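Local atomic coordinates of probable CoA-transferase alpha subunit (PDB entry 6COJ), a protein that probably works with a partner subunit as a coenzyme A transferase family enzyme, binding a coenzyme A thioester whose acyl part is a spiro-lactone. Residues A[25-30]-A[55-60]; A[63-68]-A[173-178]; A[180-185]-A[235-240]. The protein carries 1 engineered substitution. All blocks are in the same frame, centred on the assembly; numbering follows the deposited sequence.

Contact 1: residues A[25-30]-A[55-60]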
# COMPACT_ATOMS: atom_id res chain seq x y z
N ASP A 25 4.18 32.40 -3.00
CA ASP A 25 4.96 32.04 -1.81
C ASP A 25 5.49 30.61 -1.92
O ASP A 25 6.66 30.34 -1.63
CB ASP A 25 4.08 32.09 -0.56
CG ASP A 25 3.80 33.50 -0.07
OD1 ASP A 25 4.54 34.44 -0.41
OD2 ASP A 25 2.82 33.65 0.70
N ALA A 26 4.62 29.68 -2.30
CA ALA A 26 5.02 28.28 -2.37
C ALA A 26 6.13 28.08 -3.39
O ALA A 26 7.14 27.41 -3.11
CB ALA A 26 3.81 27.40 -2.68
N VAL A 27 5.98 28.67 -4.57
CA VAL A 27 7.02 28.56 -5.59
C VAL A 27 8.28 29.28 -5.14
O VAL A 27 9.40 28.88 -5.51
CB VAL A 27 6.48 29.03 -6.95
CG1 VAL A 27 7.59 29.11 -8.01
CG2 VAL A 27 5.38 28.06 -7.39
N GLY A 28 8.14 30.31 -4.30
CA GLY A 28 9.29 30.99 -3.71
C GLY A 28 10.15 30.10 -2.82
O GLY A 28 11.30 30.46 -2.53
N GLU A 29 9.62 28.97 -2.36
CA GLU A 29 10.38 27.99 -1.60
C GLU A 29 11.11 27.00 -2.49
O GLU A 29 11.93 26.22 -1.99
CB GLU A 29 9.45 27.20 -0.68
CG GLU A 29 8.85 28.01 0.45
CD GLU A 29 9.90 28.73 1.26
OE1 GLU A 29 9.91 29.98 1.26
OE2 GLU A 29 10.74 28.05 1.88
N LEU A 30 10.83 26.99 -3.79
CA LEU A 30 11.49 26.11 -4.73
C LEU A 30 12.73 26.79 -5.30
O LEU A 30 12.88 28.01 -5.22
CB LEU A 30 10.54 25.73 -5.86
CG LEU A 30 9.20 25.16 -5.40
CD1 LEU A 30 8.31 24.90 -6.61
CD2 LEU A 30 9.39 23.87 -4.57
N LEU A 55 5.64 28.76 -13.87
CA LEU A 55 5.91 29.43 -15.14
C LEU A 55 6.17 30.92 -14.95
O LEU A 55 7.00 31.50 -15.65
CB LEU A 55 4.73 29.22 -16.10
CG LEU A 55 4.96 28.15 -17.19
CD1 LEU A 55 5.34 26.82 -16.57
CD2 LEU A 55 3.73 28.01 -18.08
N ARG A 56 5.46 31.55 -14.01
CA ARG A 56 5.68 32.96 -13.74
C ARG A 56 7.04 33.21 -13.11
O ARG A 56 7.59 34.31 -13.27
CB ARG A 56 4.58 33.49 -12.81
CG ARG A 56 3.21 33.57 -13.42
CD ARG A 56 2.28 34.42 -12.58
NE ARG A 56 2.06 33.89 -11.24
CZ ARG A 56 1.12 33.00 -10.94
NH1 ARG A 56 0.31 32.53 -11.89
NH2 ARG A 56 0.98 32.58 -9.69
N SER A 57 7.58 32.23 -12.40
CA SER A 57 8.83 32.35 -11.67
C SER A 57 10.02 32.13 -12.61
O SER A 57 9.87 31.76 -13.77
CB SER A 57 8.90 31.32 -10.54
OG SER A 57 9.30 30.03 -11.00
N ASP A 58 11.22 32.33 -12.06
CA ASP A 58 12.45 32.02 -12.77
C ASP A 58 13.02 30.65 -12.40
O ASP A 58 14.16 30.35 -12.78
CB ASP A 58 13.50 33.12 -12.55
CG ASP A 58 13.97 33.22 -11.11
OD1 ASP A 58 13.44 32.51 -10.23
OD2 ASP A 58 14.88 34.04 -10.85
N VAL A 59 12.27 29.84 -11.66
CA VAL A 59 12.75 28.51 -11.28
C VAL A 59 12.79 27.63 -12.52
O VAL A 59 11.78 27.47 -13.23
CB VAL A 59 11.83 27.91 -10.21
CG1 VAL A 59 12.20 26.45 -9.96
CG2 VAL A 59 11.93 28.71 -8.92
N THR A 60 13.95 27.03 -12.79
CA THR A 60 14.14 26.27 -14.01
C THR A 60 15.13 25.14 -13.73
O THR A 60 15.44 24.85 -12.57
CB THR A 60 14.57 27.21 -15.14
OG1 THR A 60 14.51 26.53 -16.40
CG2 THR A 60 15.98 27.73 -14.90
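Ser-57 and Val-59 meet Val-27 and Leu-30 where helix 23-28 and the loop after it meet the chain leaving helix 48-56. The nearest backbone pairs are Val-27 with Ser-57 and Leu-30 with Val-59. At the last turn of helix 48-56, Arg-56 sends its side chain to Asp-24, just ahead of segment 25-30, and makes a salt bridge there. Ser-57 comes next and is the first residue to leave helical geometry. Val-27 CG1 reaches it broadside, 3.6 Å from both Ser-57 CB and Ser-57 OG. With CG1 opposite the backbone N of Val-27 (chi1 172°), this methyl lies alongside the CB-OG bond. The hydroxyl has polar partners of its own. Ser-57 OG accepts from Val-59 N at 3.0 Å, with an N-H...O angle of 158°, and is also bonded to Leu-54 O. The bond from Val-59 N closes an ST turn; with the bond to Leu-54 O it fixes the rotation of the hydroxyl. Two residues on, Val-59 points at segment 25-30. Val-59 CG2 rests 3.9 Å from Leu-30 O and 4.2 Å from Val-27 O, so it rests mainly against backbone. Val-27 O already accepts from Leu-30 N. The apolar pairs are looser: Val-59 CG2 to Val-27 CG1 and Val-59 CG1 to Leu-30 CB are both 4.5 Å. Lys-80 takes the carbonyls of Ser-57 and Val-59. Thr-60 N turns to Ser-32 OG, and the Thr-60 backbone bonds to Gly-33. Helix 48-56 joins the neighbouring parallel strands 35-38 and 62-65. The contact therefore packs helix 23-28 against the end of the helix in a beta-alpha-beta crossover, within a Rossmann-like parallel alpha/beta fold.

Contact 2: residues A[63-68]-A[173-178]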
# COMPACT_ATOMS: atom_id res chain seq x y z
N THR A 63 14.30 18.70 -12.51
CA THR A 63 14.12 17.28 -12.77
C THR A 63 12.72 16.95 -12.27
O THR A 63 12.42 17.18 -11.09
CB THR A 63 15.18 16.47 -12.02
OG1 THR A 63 16.47 16.76 -12.57
CG2 THR A 63 14.92 14.98 -12.16
N VAL A 64 11.85 16.49 -13.16
CA VAL A 64 10.43 16.30 -12.85
C VAL A 64 10.12 14.82 -12.79
O VAL A 64 10.50 14.05 -13.68
CB VAL A 64 9.53 17.02 -13.87
CG1 VAL A 64 8.06 16.82 -13.50
CG2 VAL A 64 9.84 18.49 -13.90
N VAL A 65 9.41 14.41 -11.73
CA VAL A 65 8.92 13.04 -11.55
C VAL A 65 7.40 13.12 -11.59
O VAL A 65 6.80 13.81 -10.76
CB VAL A 65 9.40 12.44 -10.22
CG1 VAL A 65 8.85 11.03 -10.06
CG2 VAL A 65 10.92 12.43 -10.15
N THR A 66 6.78 12.43 -12.54
CA THR A 66 5.34 12.64 -12.70
C THR A 66 4.72 11.52 -13.53
O THR A 66 5.40 10.87 -14.34
CB THR A 66 5.08 13.99 -13.38
OG1 THR A 66 3.67 14.26 -13.37
CG2 THR A 66 5.60 14.00 -14.82
N TYR A 67 3.43 11.30 -13.32
CA TYR A 67 2.57 10.66 -14.30
C TYR A 67 2.08 11.79 -15.19
O TYR A 67 1.14 12.50 -14.84
CB TYR A 67 1.42 9.95 -13.61
CG TYR A 67 1.80 8.67 -12.90
CD1 TYR A 67 2.28 7.56 -13.61
CD2 TYR A 67 1.66 8.55 -11.52
CE1 TYR A 67 2.59 6.37 -12.95
CE2 TYR A 67 1.96 7.36 -10.86
CZ TYR A 67 2.43 6.28 -11.58
OH TYR A 67 2.71 5.10 -10.90
N GLY A 68 2.75 11.98 -16.33
CA GLY A 68 2.72 13.27 -17.00
C GLY A 68 1.43 13.59 -17.74
O GLY A 68 0.77 12.73 -18.32
N PRO A 173 15.27 2.22 -8.10
CA PRO A 173 15.82 3.13 -7.09
C PRO A 173 14.74 4.04 -6.52
O PRO A 173 13.74 4.35 -7.17
CB PRO A 173 16.85 3.95 -7.88
CG PRO A 173 16.26 3.98 -9.28
CD PRO A 173 15.67 2.60 -9.46
N ALA A 174 14.97 4.49 -5.29
CA ALA A 174 14.06 5.45 -4.68
C ALA A 174 13.98 6.72 -5.51
O ALA A 174 15.00 7.25 -5.97
CB ALA A 174 14.55 5.79 -3.27
N LEU A 175 12.75 7.21 -5.70
CA LEU A 175 12.52 8.50 -6.35
C LEU A 175 12.41 9.58 -5.27
O LEU A 175 11.33 10.12 -4.98
CB LEU A 175 11.29 8.43 -7.24
CG LEU A 175 11.41 7.49 -8.45
CD1 LEU A 175 10.06 7.30 -9.13
CD2 LEU A 175 12.44 8.03 -9.45
N ASN A 176 13.54 9.88 -4.65
CA ASN A 176 13.58 10.93 -3.64
C ASN A 176 13.38 12.28 -4.30
O ASN A 176 13.96 12.57 -5.35
CB ASN A 176 14.92 10.91 -2.91
CG ASN A 176 15.25 9.54 -2.37
OD1 ASN A 176 14.68 9.10 -1.38
ND2 ASN A 176 16.18 8.85 -3.03
N LEU A 177 12.57 13.13 -3.68
CA LEU A 177 12.21 14.42 -4.26
C LEU A 177 12.63 15.56 -3.35
O LEU A 177 12.47 15.48 -2.12
CB LEU A 177 10.70 14.50 -4.44
CG LEU A 177 10.02 13.28 -5.09
CD1 LEU A 177 8.50 13.40 -5.01
CD2 LEU A 177 10.48 13.14 -6.54
N ASP A 178 13.12 16.65 -3.95
CA ASP A 178 13.31 17.86 -3.17
C ASP A 178 11.97 18.46 -2.79
O ASP A 178 11.82 19.01 -1.69
CB ASP A 178 14.16 18.87 -3.94
CG ASP A 178 15.55 18.36 -4.20
OD1 ASP A 178 16.21 17.92 -3.24
OD2 ASP A 178 15.98 18.38 -5.37
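Val-65 and Leu-175 are the backbone pair that come nearest, with CA atoms 7.8 Å apart. That is too far for strand pairing, and the two segments share side-chain contact alone. Val-65 lies on strand 62-65, and the chain turns a corner at Thr-66 and Tyr-67. Leu-175 lies in the irregular piece that leads into strand 177-184, on which Leu-177 lies. In the parallel sheet, strand 35-38 runs between these two strands. Val-65 points across and gives one methyl to each leucine. Its CG1 stands opposite its backbone N (chi1 179°), which turns that methyl to Leu-175 and leaves CG2 for Leu-177. Val-65 CG1 is 4.0 Å from Leu-175 CD1, the branch that extends the leucine chain (chi2 170°). Val-65 CG2 is 3.7 Å from Leu-177 CD2, which also lies 3.9 Å from Val-65 CB. So Leu-177 lays CD2 along the CB-CG2 bond of the valine, while Leu-175 brings CD1 to the other methyl. The three side chains are buried. Thr-35, on the strand between, touches both Val-65 and Leu-177. Tyr-85, on strand 81-86, touches both Val-65 and Leu-175. At the corner, Tyr-67 bonds through OH to Ala-117 O, and its ring meets Trp-41. Ala-117 and Trp-41 both line the pocket of the bound thioester. The arrangement is a hydrophobic layer on one face of the parallel sheet of a Rossmann-like domain, close in sequence to Tyr-67 and its pocket neighbours.

Contact 3: residues A[180-185]-A[235-240]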
# COMPACT_ATOMS: atom_id res chain seq x y z
N ALA A 180 7.39 18.26 -3.55
CA ALA A 180 6.20 17.71 -4.18
C ALA A 180 5.14 18.80 -4.28
O ALA A 180 4.99 19.61 -3.35
CB ALA A 180 5.62 16.53 -3.37
N LEU A 181 4.43 18.82 -5.40
CA LEU A 181 3.30 19.72 -5.64
C LEU A 181 2.09 18.84 -5.93
O LEU A 181 2.12 18.03 -6.86
CB LEU A 181 3.57 20.62 -6.85
CG LEU A 181 4.88 21.40 -6.85
CD1 LEU A 181 5.05 22.12 -8.19
CD2 LEU A 181 4.93 22.39 -5.70
N VAL A 182 1.05 18.96 -5.10
CA VAL A 182 -0.16 18.16 -5.27
C VAL A 182 -1.37 19.06 -5.06
O VAL A 182 -1.29 20.09 -4.39
CB VAL A 182 -0.22 16.94 -4.31
CG1 VAL A 182 0.99 16.01 -4.51
CG2 VAL A 182 -0.30 17.40 -2.85
N HIS A 183 -2.50 18.67 -5.65
CA HIS A 183 -3.77 19.39 -5.52
C HIS A 183 -4.84 18.43 -5.02
O HIS A 183 -5.03 17.35 -5.60
CB HIS A 183 -4.22 19.96 -6.86
CG HIS A 183 -5.45 20.81 -6.76
ND1 HIS A 183 -5.40 22.12 -6.33
CD2 HIS A 183 -6.75 20.54 -7.00
CE1 HIS A 183 -6.62 22.63 -6.33
NE2 HIS A 183 -7.46 21.69 -6.74
N LEU A 184 -5.56 18.84 -3.99
CA LEU A 184 -6.61 18.02 -3.39
C LEU A 184 -7.89 18.83 -3.24
O LEU A 184 -7.93 20.05 -3.46
CB LEU A 184 -6.16 17.42 -2.05
CG LEU A 184 -5.19 16.25 -2.26
CD1 LEU A 184 -4.47 15.89 -0.97
CD2 LEU A 184 -5.93 15.02 -2.81
N ASN A 185 -8.97 18.15 -2.87
CA ASN A 185 -10.26 18.82 -2.89
C ASN A 185 -10.54 19.65 -1.64
O ASN A 185 -11.26 20.65 -1.72
CB ASN A 185 -11.39 17.81 -3.13
CG ASN A 185 -11.24 17.10 -4.46
OD1 ASN A 185 -11.76 17.56 -5.50
ND2 ASN A 185 -10.51 16.01 -4.46
N LEU A 235 -8.90 10.79 3.94
CA LEU A 235 -7.96 11.70 4.58
C LEU A 235 -6.55 11.21 4.29
O LEU A 235 -5.90 10.55 5.12
CB LEU A 235 -8.23 11.79 6.08
CG LEU A 235 -9.62 12.27 6.51
CD1 LEU A 235 -9.86 12.06 7.99
CD2 LEU A 235 -9.80 13.74 6.13
N ILE A 236 -6.07 11.51 3.09
CA ILE A 236 -4.82 10.92 2.63
C ILE A 236 -3.57 11.68 3.06
O ILE A 236 -2.47 11.10 3.04
CB ILE A 236 -4.79 10.59 1.12
CG1 ILE A 236 -4.86 11.86 0.27
CG2 ILE A 236 -5.91 9.58 0.76
CD1 ILE A 236 -4.58 11.60 -1.21
N LEU A 237 -3.68 12.95 3.44
CA LEU A 237 -2.53 13.67 3.98
C LEU A 237 -2.79 14.01 5.44
O LEU A 237 -3.88 14.49 5.79
CB LEU A 237 -2.26 14.96 3.22
CG LEU A 237 -2.06 14.87 1.70
CD1 LEU A 237 -1.59 16.21 1.12
CD2 LEU A 237 -1.07 13.79 1.31
N ASN A 238 -1.79 13.78 6.28
CA ASN A 238 -1.79 14.24 7.66
C ASN A 238 -0.75 15.35 7.81
O ASN A 238 -0.05 15.69 6.85
CB ASN A 238 -1.61 13.06 8.63
CG ASN A 238 -0.26 12.38 8.49
OD1 ASN A 238 0.78 13.04 8.39
ND2 ASN A 238 -0.26 11.05 8.48
N ARG A 239 -0.64 15.91 9.01
CA ARG A 239 0.18 17.11 9.18
C ARG A 239 1.66 16.85 8.95
O ARG A 239 2.39 17.80 8.62
CB ARG A 239 -0.04 17.74 10.56
CG ARG A 239 -1.39 18.40 10.74
CD ARG A 239 -1.49 19.13 12.09
NE ARG A 239 -1.59 18.19 13.21
CZ ARG A 239 -0.63 17.96 14.10
NH1 ARG A 239 0.54 18.58 14.00
NH2 ARG A 239 -0.84 17.08 15.08
N MET A 240 2.13 15.61 9.11
CA MET A 240 3.53 15.28 8.89
C MET A 240 3.89 15.17 7.43
O MET A 240 5.04 14.84 7.12
CB MET A 240 3.87 13.92 9.49
CG MET A 240 3.43 13.75 10.88
SD MET A 240 4.19 12.30 11.57
CE MET A 240 3.21 10.99 10.88
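This is apolar packing between a strand of the main parallel sheet and 235-237, a weakly bonded strand at the edge, within this chain, of a small antiparallel sheet. Val-182 and Leu-184 meet Ile-236 and Leu-237. The axes of strands 180-184 and 235-237 come within 10.2 Å and run nearly antiparallel, at 162°. At that spacing the contact is made by side chains. Leu-184 serves two partners with its two branches. Its CD1 lies 3.6 Å from Leu-237 CD1 and almost as close to Leu-237 CG. Its CD2 lies 4.0 Å from Ile-236 CD1. Ile-236 reaches that far because CG1 stands between the backbone N and the carbonyl carbon (chi1 66°) and the chain then runs on extended (chi2 170°). Two consecutive residues of one strand thus face the same leucine. The reason is a classic beta bulge: Ile-236 and Leu-237 both sit opposite Ala-193 of strand 193-194, the middle strand of the small sheet. Val-182, two residues before Leu-184, adds a looser touch, with its CG2 4.3 Å from Leu-237 CD1. Val-215, on the neighbouring strand 213-217, touches Val-182, Leu-184 and Leu-237. Cys-207, on helix 203-208, touches Val-182 and Leu-237. After the bulge, Asn-238 OD1 accepts from Met-240 N at 3.0 Å, forming an Asx turn. Within this turn, Arg-239 turns outward from the contact: its NE makes a salt bridge to an acidic side chain of another protein's chain in the assembly.

How the contacts relate
The three contacts follow in series along the coenzyme A transferase part of the chain. Contact 1 leads directly into contact 2, since helix 48-56 is followed by strand 62-65; their centres are 18 Å apart. Contacts 2 and 3 share strand 177-184: contact 2 uses its start and contact 3 its end, with centres 17 Å apart. Contacts 1 and 3 do not touch, although their nearest atoms come within about 4 Å; their centres are 20 Å apart. Contact 2 includes Val-65, whose side chain is about 14 Å from the bound thioester. Contact 3 adjoins the interface with another protein's chain, which touches residues 235 and 238-240.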